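Local coordinates for protein hemolysin BL lytic component L1 (Bacillus cereus, PDB 7NMQ) that serves as a lytic component of the haemolysin BL enterotoxin and probably takes part in assembling an alpha-helical pore in target cell membranes, at residues A[42-47]-A[164-169]; A[57-62]-A[147-152]; A[116-121]-A[316-321]; A[185-190]-A[260-265]. One frame throughout, in Å; residues are numbered along the deposited sequence.

Contact 1: residues A[42-47]-A[164-169]; sequences IDLGSE and AILAGQ
I165 opens the contact, resting its aliphatic branches on the backbone and side chains where the chain turns into helix 45-103. With CG1 anti to the carbonyl carbon (chi1 -66°), CG2 lies anti to the backbone N and packs beside L44 O at 3.9 Å. The other branch ends in CD1, which lies 4.2 Å from E47 CG; the two side chains meet at about a right angle, and the glutamate contributes its methylene to the packing. L166, the next residue, is buried. Its CB bond leaves the helix to the side, yet the end of the side chain swings back, and its CD2 meets L44 CD2 at 3.8 Å. L44 CD2 thus touches both residues, and L52 of helix 45-103 also packs on L44. L166 reaches I173 and V280 as well, which ties this corner to helices 173-200 and 275-325. Q169, the last residue of helix 161-169, carries the polar part. Beyond CG its chain is extended (chi2 -177°), which carries CD toward the loop, and NE2 gives a weak hydrogen bond to D43 O, 2.9 Å long but bent to 129° at the hydrogen. OE1 lies 3.8 Å from I42 CG2. D43 meanwhile turns its carboxylate back on its own chain, where OD1 accepts from G45 N at 2.9 Å, a capping bond as helix 45-103 begins. Aliphatic packing around L44 therefore carries most of the join between the start of helix 45-103 and short helix 161-169 at the end of the bundle, and the bent glutamine bond probably adds little.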
loop_
_atom_site.group_PDB
_atom_site.type_symbol
_atom_site.label_atom_id
_atom_site.label_comp_id
_atom_site.label_asym_id
_atom_site.label_seq_id
_atom_site.Cartn_x
_atom_site.Cartn_y
_atom_site.Cartn_z
ATOM N N ILE A 42 15.924 35.071 -6.195
ATOM C CA ILE A 42 14.674 35.567 -6.796
ATOM C C ILE A 42 14.040 36.429 -5.726
ATOM O O ILE A 42 13.933 35.963 -4.570
ATOM C CB ILE A 42 13.802 34.410 -7.268
ATOM C CG1 ILE A 42 14.540 33.711 -8.410
ATOM C CG2 ILE A 42 12.398 34.868 -7.656
ATOM C CD1 ILE A 42 13.916 32.453 -8.852
ATOM N N ASP A 43 13.747 37.682 -6.082
ATOM C CA ASP A 43 13.140 38.622 -5.110
ATOM C C ASP A 43 11.667 38.252 -4.960
ATOM O O ASP A 43 10.901 38.464 -5.891
ATOM C CB ASP A 43 13.300 40.094 -5.480
ATOM C CG ASP A 43 12.750 41.048 -4.420
ATOM O OD1 ASP A 43 12.385 40.583 -3.292
ATOM O OD2 ASP A 43 12.741 42.261 -4.709
ATOM N N LEU A 44 11.312 37.734 -3.802
ATOM C CA LEU A 44 9.922 37.304 -3.514
ATOM C C LEU A 44 9.259 38.290 -2.565
ATOM O O LEU A 44 8.056 38.055 -2.233
ATOM C CB LEU A 44 9.960 35.921 -2.862
ATOM C CG LEU A 44 10.679 34.828 -3.626
ATOM C CD1 LEU A 44 10.758 33.582 -2.773
ATOM C CD2 LEU A 44 9.967 34.560 -4.938
ATOM N N GLY A 45 9.994 39.324 -2.146
ATOM C CA GLY A 45 9.533 40.198 -1.066
ATOM C C GLY A 45 9.517 39.469 0.266
ATOM O O GLY A 45 9.818 38.262 0.336
ATOM N N SER A 46 9.178 40.167 1.330
ATOM C CA SER A 46 9.208 39.571 2.675
ATOM C C SER A 46 8.134 38.491 2.742
ATOM O O SER A 46 8.365 37.479 3.419
ATOM C CB SER A 46 9.031 40.618 3.718
ATOM O OG SER A 46 10.236 41.357 3.854
ATOM N N GLU A 47 6.995 38.724 2.097
ATOM C CA GLU A 47 5.846 37.771 2.155
ATOM C C GLU A 47 6.312 36.445 1.556
ATOM O O GLU A 47 6.229 35.382 2.205
ATOM C CB GLU A 47 4.625 38.270 1.392
ATOM C CG GLU A 47 3.497 37.253 1.351
ATOM C CD GLU A 47 2.894 36.859 2.681
ATOM O OE1 GLU A 47 3.038 37.643 3.658
ATOM O OE2 GLU A 47 2.226 35.776 2.729
ATOM N N ALA A 164 1.215 32.233 -6.234
ATOM C CA ALA A 164 0.621 33.495 -6.718
ATOM C C ALA A 164 1.704 34.582 -6.811
ATOM O O ALA A 164 1.628 35.436 -7.693
ATOM C CB ALA A 164 -0.471 33.921 -5.777
ATOM N N ILE A 165 2.703 34.548 -5.944
ATOM C CA ILE A 165 3.810 35.526 -6.048
ATOM C C ILE A 165 4.567 35.238 -7.341
ATOM O O ILE A 165 4.830 36.159 -8.137
ATOM C CB ILE A 165 4.719 35.484 -4.819
ATOM C CG1 ILE A 165 3.942 35.946 -3.599
ATOM C CG2 ILE A 165 5.986 36.288 -5.025
ATOM C CD1 ILE A 165 4.661 35.722 -2.328
ATOM N N LEU A 166 4.893 33.995 -7.603
ATOM C CA LEU A 166 5.612 33.672 -8.828
ATOM C C LEU A 166 4.749 33.983 -10.059
ATOM O O LEU A 166 5.290 34.508 -11.065
ATOM C CB LEU A 166 6.047 32.216 -8.779
ATOM C CG LEU A 166 7.015 31.850 -7.670
ATOM C CD1 LEU A 166 7.271 30.352 -7.671
ATOM C CD2 LEU A 166 8.321 32.616 -7.797
ATOM N N ALA A 167 3.449 33.710 -10.041
ATOM C CA ALA A 167 2.536 34.004 -11.157
ATOM C C ALA A 167 2.410 35.517 -11.351
ATOM O O ALA A 167 2.154 35.963 -12.461
ATOM C CB ALA A 167 1.181 33.379 -10.881
ATOM N N GLY A 168 2.624 36.295 -10.292
ATOM C CA GLY A 168 2.648 37.749 -10.427
ATOM C C GLY A 168 3.853 38.183 -11.244
ATOM O O GLY A 168 3.783 39.180 -11.962
ATOM N N GLN A 169 4.921 37.425 -11.200
ATOM C CA GLN A 169 6.157 37.700 -11.970
ATOM C C GLN A 169 6.116 37.138 -13.391
ATOM O O GLN A 169 6.824 37.694 -14.247
ATOM C CB GLN A 169 7.383 37.124 -11.270
ATOM C CG GLN A 169 7.582 37.678 -9.881
ATOM C CD GLN A 169 8.821 37.164 -9.200
ATOM O OE1 GLN A 169 9.594 36.383 -9.752
ATOM N NE2 GLN A 169 9.028 37.648 -7.986
#

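Contact 2: residues A[57-62]-A[147-152]; sequences LNQELS and TDFKNN
N58 and N152 make a direct hydrogen bond between the two helices. N58 ND2 donates an N-H to N152 OD1 at 2.9 Å (151° at the hydrogen), arriving in the carbonyl plane on a lone pair; the two amides lie nearly coplanar, 19° apart. A water lies within reach of both amide oxygens, 3.2 Å from N58 OD1 and 2.9 Å from N152 OD1, but it has more acceptors around it than protons and need not serve both at once. Within helix 57-62, N58 O takes S62 N and S62 OG from opposite faces of its carbonyl plane, and S62 OG also bonds N145 ND2 of helix 107-154.

The van der Waals part centres on F149. Its CG is anti to the backbone N (chi1 -173°), and the ring presents its edge to N58 CB, near the ring plane 3.7 Å from CD1. Q59 CG approaches CE1 of the same ring at 4.0 Å, while Q59 OE1 accepts from V37 N. D148 CB lies 3.7 Å from N58 OD1.

Helices 45-103 and 107-154 run antiparallel here, local axes 9.9 Å apart, in the long helical bundle of a ClyA-like toxin, and F149 also packs on L283, A286 and L290 of helix 275-325.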
loop_
_atom_site.group_PDB
_atom_site.type_symbol
_atom_site.label_atom_id
_atom_site.label_comp_id
_atom_site.label_asym_id
_atom_site.label_seq_id
_atom_site.Cartn_x
_atom_site.Cartn_y
_atom_site.Cartn_z
ATOM N N LEU A 57 10.455 24.166 5.774
ATOM C CA LEU A 57 10.109 23.402 6.991
ATOM C C LEU A 57 9.092 22.309 6.618
ATOM O O LEU A 57 9.204 21.188 7.139
ATOM C CB LEU A 57 9.498 24.328 8.044
ATOM C CG LEU A 57 10.450 25.375 8.583
ATOM C CD1 LEU A 57 9.745 26.257 9.615
ATOM C CD2 LEU A 57 11.699 24.788 9.148
ATOM N N ASN A 58 8.140 22.608 5.772
ATOM C CA ASN A 58 7.144 21.601 5.347
ATOM C C ASN A 58 7.852 20.475 4.610
ATOM O O ASN A 58 7.484 19.290 4.793
ATOM C CB ASN A 58 6.099 22.157 4.415
ATOM C CG ASN A 58 5.241 23.251 5.020
ATOM O OD1 ASN A 58 5.035 23.379 6.246
ATOM N ND2 ASN A 58 4.678 24.011 4.139
ATOM N N GLN A 59 8.857 20.769 3.796
ATOM C CA GLN A 59 9.529 19.734 2.981
ATOM C C GLN A 59 10.342 18.862 3.926
ATOM O O GLN A 59 10.402 17.641 3.727
ATOM C CB GLN A 59 10.400 20.341 1.868
ATOM C CG GLN A 59 9.582 21.050 0.821
ATOM C CD GLN A 59 10.402 21.566 -0.332
ATOM O OE1 GLN A 59 11.073 22.591 -0.238
ATOM N NE2 GLN A 59 10.392 20.823 -1.397
ATOM N N GLU A 60 11.000 19.445 4.920
ATOM C CA GLU A 60 11.765 18.630 5.898
ATOM C C GLU A 60 10.793 17.699 6.632
ATOM O O GLU A 60 11.130 16.525 6.847
ATOM C CB GLU A 60 12.531 19.553 6.847
ATOM C CG GLU A 60 13.681 20.270 6.153
ATOM C CD GLU A 60 13.975 21.664 6.647
ATOM O OE1 GLU A 60 13.680 21.990 7.819
ATOM O OE2 GLU A 60 14.488 22.411 5.822
ATOM N N LEU A 61 9.602 18.167 6.990
ATOM C CA LEU A 61 8.657 17.265 7.682
ATOM C C LEU A 61 8.112 16.218 6.702
ATOM O O LEU A 61 7.893 15.079 7.122
ATOM C CB LEU A 61 7.525 18.087 8.279
ATOM C CG LEU A 61 6.566 17.297 9.161
ATOM C CD1 LEU A 61 7.289 16.633 10.317
ATOM C CD2 LEU A 61 5.521 18.259 9.678
ATOM N N SER A 62 7.965 16.539 5.424
ATOM C CA SER A 62 7.503 15.545 4.437
ATOM C C SER A 62 8.512 14.391 4.468
ATOM O O SER A 62 8.112 13.217 4.314
ATOM C CB SER A 62 7.400 16.096 3.045
ATOM O OG SER A 62 6.526 17.208 2.968
ATOM N N THR A 147 -1.846 19.818 4.138
ATOM C CA THR A 147 -2.635 21.055 4.122
ATOM C C THR A 147 -1.704 22.260 4.374
ATOM O O THR A 147 -1.913 23.295 3.772
ATOM C CB THR A 147 -3.802 21.042 5.088
ATOM O OG1 THR A 147 -3.335 20.741 6.387
ATOM C CG2 THR A 147 -4.769 19.949 4.714
ATOM N N ASP A 148 -0.730 22.124 5.265
ATOM C CA ASP A 148 0.258 23.201 5.541
ATOM C C ASP A 148 0.985 23.551 4.242
ATOM O O ASP A 148 1.091 24.745 3.872
ATOM C CB ASP A 148 1.351 22.734 6.492
ATOM C CG ASP A 148 0.949 22.608 7.944
ATOM O OD1 ASP A 148 -0.050 23.234 8.320
ATOM O OD2 ASP A 148 1.718 21.978 8.699
ATOM N N PHE A 149 1.457 22.533 3.547
ATOM C CA PHE A 149 2.195 22.700 2.289
ATOM C C PHE A 149 1.295 23.315 1.233
ATOM O O PHE A 149 1.674 24.336 0.600
ATOM C CB PHE A 149 2.784 21.367 1.875
ATOM C CG PHE A 149 3.692 21.447 0.683
ATOM C CD1 PHE A 149 5.000 21.830 0.845
ATOM C CD2 PHE A 149 3.223 21.195 -0.584
ATOM C CE1 PHE A 149 5.854 21.883 -0.249
ATOM C CE2 PHE A 149 4.064 21.267 -1.667
ATOM C CZ PHE A 149 5.386 21.562 -1.486
ATOM N N LYS A 150 0.085 22.781 1.037
ATOM C CA LYS A 150 -0.846 23.311 0.035
ATOM C C LYS A 150 -1.084 24.782 0.340
ATOM O O LYS A 150 -1.111 25.586 -0.589
ATOM C CB LYS A 150 -2.177 22.553 0.080
ATOM C CG LYS A 150 -3.263 23.109 -0.819
ATOM C CD LYS A 150 -4.472 22.160 -0.953
ATOM C CE LYS A 150 -5.698 22.870 -1.470
ATOM N NZ LYS A 150 -5.482 23.318 -2.871
ATOM N N ASN A 151 -1.318 25.155 1.589
ATOM C CA ASN A 151 -1.599 26.573 1.932
ATOM C C ASN A 151 -0.370 27.444 1.626
ATOM O O ASN A 151 -0.553 28.552 1.100
ATOM C CB ASN A 151 -2.074 26.675 3.372
ATOM C CG ASN A 151 -2.434 28.097 3.712
ATOM O OD1 ASN A 151 -3.302 28.659 3.086
ATOM N ND2 ASN A 151 -1.669 28.697 4.603
ATOM N N ASN A 152 0.831 26.979 1.877
ATOM C CA ASN A 152 2.030 27.817 1.657
ATOM C C ASN A 152 2.269 27.901 0.160
ATOM O O ASN A 152 2.726 28.972 -0.317
ATOM C CB ASN A 152 3.233 27.261 2.387
ATOM C CG ASN A 152 3.213 27.477 3.877
ATOM O OD1 ASN A 152 3.600 26.605 4.668
ATOM N ND2 ASN A 152 2.826 28.655 4.278
HETATM O O HOH W 1 3.613 25.985 7.548
#

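Contact 3: residues A[116-121]-A[316-321]; sequences DLITTI and ANYTDL. With EDO (1,2-ethanediol), chain F.
Y318 fills the tight part of the contact, with three side chains of helix 107-154 gathered around it. I121 CD1 sits over one face of the phenol ring as a CH-pi contact, 3.9 Å from the ring centroid and 14° off its normal; the two side chains meet at about a right angle. L117 takes a different position, its CD1 lying near the ring plane at the edge, 4.0 Å from CE2. I118 packs at the root of the tyrosine: its CG1 is 3.5 Å from Y318 CB, and the two side chains slide past each other in opposite directions. The phenol is anchored at its far end, where Y318 OH is hydrogen-bonded to L5 O, and F91 and W347 bring helices 45-103 and 330-357 against the same residue. This is antiparallel packing inside the long helical bundle of a ClyA-like toxin, with local axes 9.8 Å apart and N-to-C directions at 160°. Toward T319, which is partly exposed, the contact has fewer apolar partners and turns polar. The CG1 branch of I118 is anti to the carbonyl carbon (chi1 -68°), and CD1 at its end lies 3.6 Å from T319 OG1, a methyl beside a hydroxyl that is itself hydrogen-bonded to G315 O. On this side a 1,2-ethanediol, probably from the crystallisation liquor, has settled by helix 107-154: its O2 shares a 2.6 Å hydrogen bond with T119 OG1, in which either could be the donor, and its O1 comes within 3.4 Å of I118 CG2. The diol is also hydrogen-bonded to N115.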
loop_
_atom_site.group_PDB
_atom_site.type_symbol
_atom_site.label_atom_id
_atom_site.label_comp_id
_atom_site.label_asym_id
_atom_site.label_seq_id
_atom_site.Cartn_x
_atom_site.Cartn_y
_atom_site.Cartn_z
ATOM N N ASP A 116 -6.964 -23.253 21.258
ATOM C CA ASP A 116 -5.625 -22.634 21.064
ATOM C C ASP A 116 -5.631 -21.832 19.762
ATOM O O ASP A 116 -5.045 -20.742 19.705
ATOM C CB ASP A 116 -4.499 -23.650 20.958
ATOM C CG ASP A 116 -4.152 -24.310 22.263
ATOM O OD1 ASP A 116 -4.710 -23.897 23.330
ATOM O OD2 ASP A 116 -3.308 -25.237 22.217
ATOM N N LEU A 117 -6.249 -22.369 18.717
ATOM C CA LEU A 117 -6.299 -21.651 17.422
ATOM C C LEU A 117 -7.166 -20.403 17.589
ATOM O O LEU A 117 -6.774 -19.352 17.032
ATOM C CB LEU A 117 -6.816 -22.591 16.332
ATOM C CG LEU A 117 -5.837 -23.711 15.998
ATOM C CD1 LEU A 117 -6.487 -24.752 15.107
ATOM C CD2 LEU A 117 -4.578 -23.193 15.328
ATOM N N ILE A 118 -8.272 -20.476 18.319
ATOM C CA ILE A 118 -9.108 -19.276 18.587
ATOM C C ILE A 118 -8.282 -18.231 19.325
ATOM O O ILE A 118 -8.440 -17.016 19.025
ATOM C CB ILE A 118 -10.370 -19.646 19.377
ATOM C CG1 ILE A 118 -11.301 -20.501 18.506
ATOM C CG2 ILE A 118 -11.067 -18.385 19.856
ATOM C CD1 ILE A 118 -12.402 -21.177 19.275
ATOM N N THR A 119 -7.465 -18.648 20.277
ATOM C CA THR A 119 -6.628 -17.701 21.037
ATOM C C THR A 119 -5.775 -16.904 20.030
ATOM O O THR A 119 -5.693 -15.660 20.121
ATOM C CB THR A 119 -5.817 -18.434 22.099
ATOM O OG1 THR A 119 -6.719 -18.998 23.056
ATOM C CG2 THR A 119 -4.805 -17.536 22.774
ATOM N N THR A 120 -5.126 -17.570 19.097
ATOM C CA THR A 120 -4.277 -16.921 18.075
ATOM C C THR A 120 -5.112 -16.006 17.195
ATOM O O THR A 120 -4.691 -14.858 16.937
ATOM C CB THR A 120 -3.589 -17.955 17.196
ATOM O OG1 THR A 120 -2.851 -18.764 18.128
ATOM C CG2 THR A 120 -2.699 -17.323 16.145
ATOM N N ILE A 121 -6.283 -16.480 16.756
ATOM C CA ILE A 121 -7.160 -15.647 15.905
ATOM C C ILE A 121 -7.476 -14.359 16.654
ATOM O O ILE A 121 -7.440 -13.243 16.049
ATOM C CB ILE A 121 -8.419 -16.427 15.508
ATOM C CG1 ILE A 121 -8.083 -17.552 14.551
ATOM C CG2 ILE A 121 -9.472 -15.462 14.971
ATOM C CD1 ILE A 121 -9.158 -18.638 14.457
ATOM N N ALA A 316 -15.449 -16.477 14.988
ATOM C CA ALA A 316 -16.856 -16.933 15.152
ATOM C C ALA A 316 -17.058 -18.339 14.589
ATOM O O ALA A 316 -17.728 -19.156 15.224
ATOM C CB ALA A 316 -17.810 -15.990 14.496
ATOM N N ASN A 317 -16.470 -18.630 13.453
ATOM C CA ASN A 317 -16.617 -19.946 12.799
ATOM C C ASN A 317 -15.955 -21.026 13.672
ATOM O O ASN A 317 -16.524 -22.095 13.897
ATOM C CB ASN A 317 -16.023 -19.906 11.397
ATOM C CG ASN A 317 -16.856 -19.112 10.418
ATOM O OD1 ASN A 317 -18.054 -18.946 10.598
ATOM N ND2 ASN A 317 -16.257 -18.672 9.335
ATOM N N TYR A 318 -14.759 -20.777 14.192
ATOM C CA TYR A 318 -14.080 -21.760 15.059
ATOM C C TYR A 318 -14.826 -21.883 16.376
ATOM O O TYR A 318 -14.858 -22.990 16.940
ATOM C CB TYR A 318 -12.638 -21.324 15.335
ATOM C CG TYR A 318 -11.627 -21.650 14.265
ATOM C CD1 TYR A 318 -11.670 -21.065 13.010
ATOM C CD2 TYR A 318 -10.632 -22.560 14.510
ATOM C CE1 TYR A 318 -10.725 -21.340 12.026
ATOM C CE2 TYR A 318 -9.720 -22.900 13.528
ATOM C CZ TYR A 318 -9.747 -22.272 12.291
ATOM O OH TYR A 318 -8.826 -22.655 11.347
ATOM N N THR A 319 -15.364 -20.795 16.919
ATOM C CA THR A 319 -16.099 -20.855 18.210
ATOM C C THR A 319 -17.389 -21.652 18.036
ATOM O O THR A 319 -17.716 -22.385 18.933
ATOM C CB THR A 319 -16.368 -19.449 18.726
ATOM O OG1 THR A 319 -15.108 -18.778 18.897
ATOM C CG2 THR A 319 -17.094 -19.463 20.046
ATOM N N ASP A 320 -18.015 -21.597 16.878
ATOM C CA ASP A 320 -19.191 -22.439 16.568
ATOM C C ASP A 320 -18.782 -23.923 16.648
ATOM O O ASP A 320 -19.493 -24.719 17.286
ATOM C CB ASP A 320 -19.758 -22.108 15.197
ATOM C CG ASP A 320 -21.063 -22.795 14.923
ATOM O OD1 ASP A 320 -22.001 -22.626 15.732
ATOM O OD2 ASP A 320 -21.091 -23.545 13.942
ATOM N N LEU A 321 -17.651 -24.309 16.052
ATOM C CA LEU A 321 -17.169 -25.700 16.168
ATOM C C LEU A 321 -16.925 -26.013 17.638
ATOM O O LEU A 321 -17.389 -27.067 18.140
ATOM C CB LEU A 321 -15.899 -25.878 15.334
ATOM C CG LEU A 321 -15.243 -27.266 15.445
ATOM C CD1 LEU A 321 -16.242 -28.401 15.188
ATOM C CD2 LEU A 321 -14.029 -27.355 14.514
HETATM C C1 EDO F . -11.106 -17.522 23.839
HETATM O O1 EDO F . -11.902 -18.482 23.156
HETATM C C2 EDO F . -9.646 -17.748 23.647
HETATM O O2 EDO F . -9.329 -19.067 23.236
#

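Contact 4: residues A[185-190]-A[260-265]; sequences STQKKH and NEISNK
Q187 and I262 mark the closest backbone approach of two antiparallel helices, with CA atoms 6.4 Å apart, local axes 9.7 Å apart and N-to-C directions at 154°. I262 carries most of the contact, against Q187. Its CD1 reaches Q187 N at 3.8 Å and T186 CG2 at the same distance, and it also touches H190, where it lies near the ring plane at the edge, 4.0 Å from CD2. The second branch, CG2, is anti to the backbone N and packs against Q187 CB at 3.8 Å and Q187 CD at the same distance; the two side chains slide past each other in opposite directions. Q187 CG is anti to its own backbone N (chi1 -171°), and the extended chain beyond it brings CD near S263. S263 OG, for its part, is hydrogen-bonded to P228 O. H190 ND1 likewise has its partner elsewhere, in H255.

The contact joins helix 173-200 to helix 247-272, which bracket in sequence the two predicted transmembrane segments, 194-222 and 229-250. L183 of helix 173-200 also packs on I262. Strand 225-230 lies against helix 247-272, where S263 touches T227 and N260 OD1 accepts from V230 N.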
loop_
_atom_site.group_PDB
_atom_site.type_symbol
_atom_site.label_atom_id
_atom_site.label_comp_id
_atom_site.label_asym_id
_atom_site.label_seq_id
_atom_site.Cartn_x
_atom_site.Cartn_y
_atom_site.Cartn_z
ATOM N N SER A 185 -2.552 13.575 -12.233
ATOM C CA SER A 185 -3.828 12.842 -11.997
ATOM C C SER A 185 -4.008 11.775 -13.095
ATOM O O SER A 185 -4.453 10.656 -12.800
ATOM C CB SER A 185 -4.997 13.780 -11.862
ATOM O OG SER A 185 -5.117 14.636 -12.981
ATOM N N THR A 186 -3.601 12.066 -14.327
ATOM C CA THR A 186 -3.626 11.065 -15.415
ATOM C C THR A 186 -2.676 9.935 -15.047
ATOM O O THR A 186 -3.015 8.756 -15.232
ATOM C CB THR A 186 -3.322 11.703 -16.769
ATOM O OG1 THR A 186 -4.302 12.720 -16.972
ATOM C CG2 THR A 186 -3.314 10.735 -17.921
ATOM N N GLN A 187 -1.487 10.275 -14.588
ATOM C CA GLN A 187 -0.459 9.271 -14.307
ATOM C C GLN A 187 -0.933 8.352 -13.182
ATOM O O GLN A 187 -0.707 7.104 -13.245
ATOM C CB GLN A 187 0.819 9.994 -13.883
ATOM C CG GLN A 187 1.992 9.070 -13.773
ATOM C CD GLN A 187 3.279 9.763 -13.426
ATOM O OE1 GLN A 187 4.358 9.456 -13.959
ATOM N NE2 GLN A 187 3.168 10.697 -12.515
ATOM N N LYS A 188 -1.539 8.909 -12.140
ATOM C CA LYS A 188 -1.992 8.088 -11.000
ATOM C C LYS A 188 -3.051 7.113 -11.496
ATOM O O LYS A 188 -3.028 5.966 -11.025
ATOM C CB LYS A 188 -2.562 9.003 -9.920
ATOM C CG LYS A 188 -2.997 8.259 -8.664
ATOM C CD LYS A 188 -3.398 9.113 -7.520
ATOM C CE LYS A 188 -3.600 8.299 -6.257
ATOM N NZ LYS A 188 -2.677 7.134 -6.128
ATOM N N LYS A 189 -3.961 7.572 -12.346
ATOM C CA LYS A 189 -4.996 6.693 -12.934
ATOM C C LYS A 189 -4.335 5.555 -13.718
ATOM O O LYS A 189 -4.777 4.406 -13.625
ATOM C CB LYS A 189 -5.974 7.460 -13.827
ATOM C CG LYS A 189 -7.187 6.671 -14.259
ATOM C CD LYS A 189 -7.920 5.938 -13.134
ATOM C CE LYS A 189 -9.311 5.483 -13.508
ATOM N NZ LYS A 189 -9.290 4.319 -14.419
ATOM N N HIS A 190 -3.308 5.824 -14.513
ATOM C CA HIS A 190 -2.610 4.754 -15.255
ATOM C C HIS A 190 -2.061 3.720 -14.269
ATOM O O HIS A 190 -2.194 2.514 -14.515
ATOM C CB HIS A 190 -1.480 5.278 -16.141
ATOM C CG HIS A 190 -1.949 5.989 -17.361
ATOM N ND1 HIS A 190 -2.727 5.381 -18.337
ATOM C CD2 HIS A 190 -1.690 7.257 -17.801
ATOM C CE1 HIS A 190 -2.936 6.270 -19.315
ATOM N NE2 HIS A 190 -2.315 7.445 -18.989
ATOM N N ASN A 260 5.115 5.907 -17.631
ATOM C CA ASN A 260 6.536 6.264 -17.861
ATOM C C ASN A 260 6.626 7.463 -18.806
ATOM O O ASN A 260 7.531 8.304 -18.608
ATOM C CB ASN A 260 7.321 5.090 -18.435
ATOM C CG ASN A 260 7.724 4.080 -17.384
ATOM O OD1 ASN A 260 7.776 4.368 -16.192
ATOM N ND2 ASN A 260 7.987 2.874 -17.843
ATOM N N GLU A 261 5.715 7.531 -19.776
ATOM C CA GLU A 261 5.605 8.625 -20.778
ATOM C C GLU A 261 5.420 9.956 -20.036
ATOM O O GLU A 261 6.090 10.955 -20.382
ATOM C CB GLU A 261 4.462 8.350 -21.755
ATOM C CG GLU A 261 4.244 9.435 -22.794
ATOM C CD GLU A 261 3.051 9.256 -23.746
ATOM O OE1 GLU A 261 2.227 8.302 -23.551
ATOM O OE2 GLU A 261 2.924 10.106 -24.690
ATOM N N ILE A 262 4.585 9.953 -18.997
ATOM C CA ILE A 262 4.274 11.164 -18.199
ATOM C C ILE A 262 5.506 11.519 -17.358
ATOM O O ILE A 262 5.838 12.704 -17.239
ATOM C CB ILE A 262 2.988 11.014 -17.388
ATOM C CG1 ILE A 262 1.814 10.999 -18.362
ATOM C CG2 ILE A 262 2.862 12.108 -16.342
ATOM C CD1 ILE A 262 0.486 10.571 -17.776
ATOM N N SER A 263 6.182 10.539 -16.765
ATOM C CA SER A 263 7.441 10.820 -16.023
ATOM C C SER A 263 8.425 11.510 -16.969
ATOM O O SER A 263 9.057 12.476 -16.550
ATOM C CB SER A 263 8.015 9.571 -15.454
ATOM O OG SER A 263 7.114 9.081 -14.484
ATOM N N ASN A 264 8.534 11.034 -18.195
ATOM C CA ASN A 264 9.448 11.652 -19.179
ATOM C C ASN A 264 9.008 13.088 -19.448
ATOM O O ASN A 264 9.852 13.997 -19.420
ATOM C CB ASN A 264 9.470 10.806 -20.448
ATOM C CG ASN A 264 10.500 11.293 -21.412
ATOM O OD1 ASN A 264 10.287 12.291 -22.099
ATOM N ND2 ASN A 264 11.600 10.573 -21.432
ATOM N N LYS A 265 7.718 13.292 -19.630
ATOM C CA LYS A 265 7.186 14.634 -19.930
ATOM C C LYS A 265 7.466 15.592 -18.776
ATOM O O LYS A 265 7.804 16.782 -19.014
ATOM C CB LYS A 265 5.702 14.578 -20.283
ATOM C CG LYS A 265 5.036 15.934 -20.542
ATOM C CD LYS A 265 5.477 16.653 -21.767
ATOM C CE LYS A 265 4.657 17.905 -21.989
ATOM N NZ LYS A 265 5.271 18.761 -23.019
#

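Contacts 2, 3 and 4 are buried helix pairs with antiparallel axes, while contact 1 is a surface seam in which a turn and a helix start meet a short helix. Contacts 1 and 2 share helix 45-103 and their centres are 18 Å apart; contact 3 shares helix 107-154 with contact 2, but their centres are about 47 Å apart, on opposite sides of the chain's centre. The chemistry follows these places: contact 2 relies on an asparagine pair, contact 3 on a tyrosine packed by aliphatic groups on one face, at the edge and at its root, contact 4 on an isoleucine against a glutamine chain, and contact 1 on leucine and isoleucine with one weak hydrogen bond from a glutamine amide.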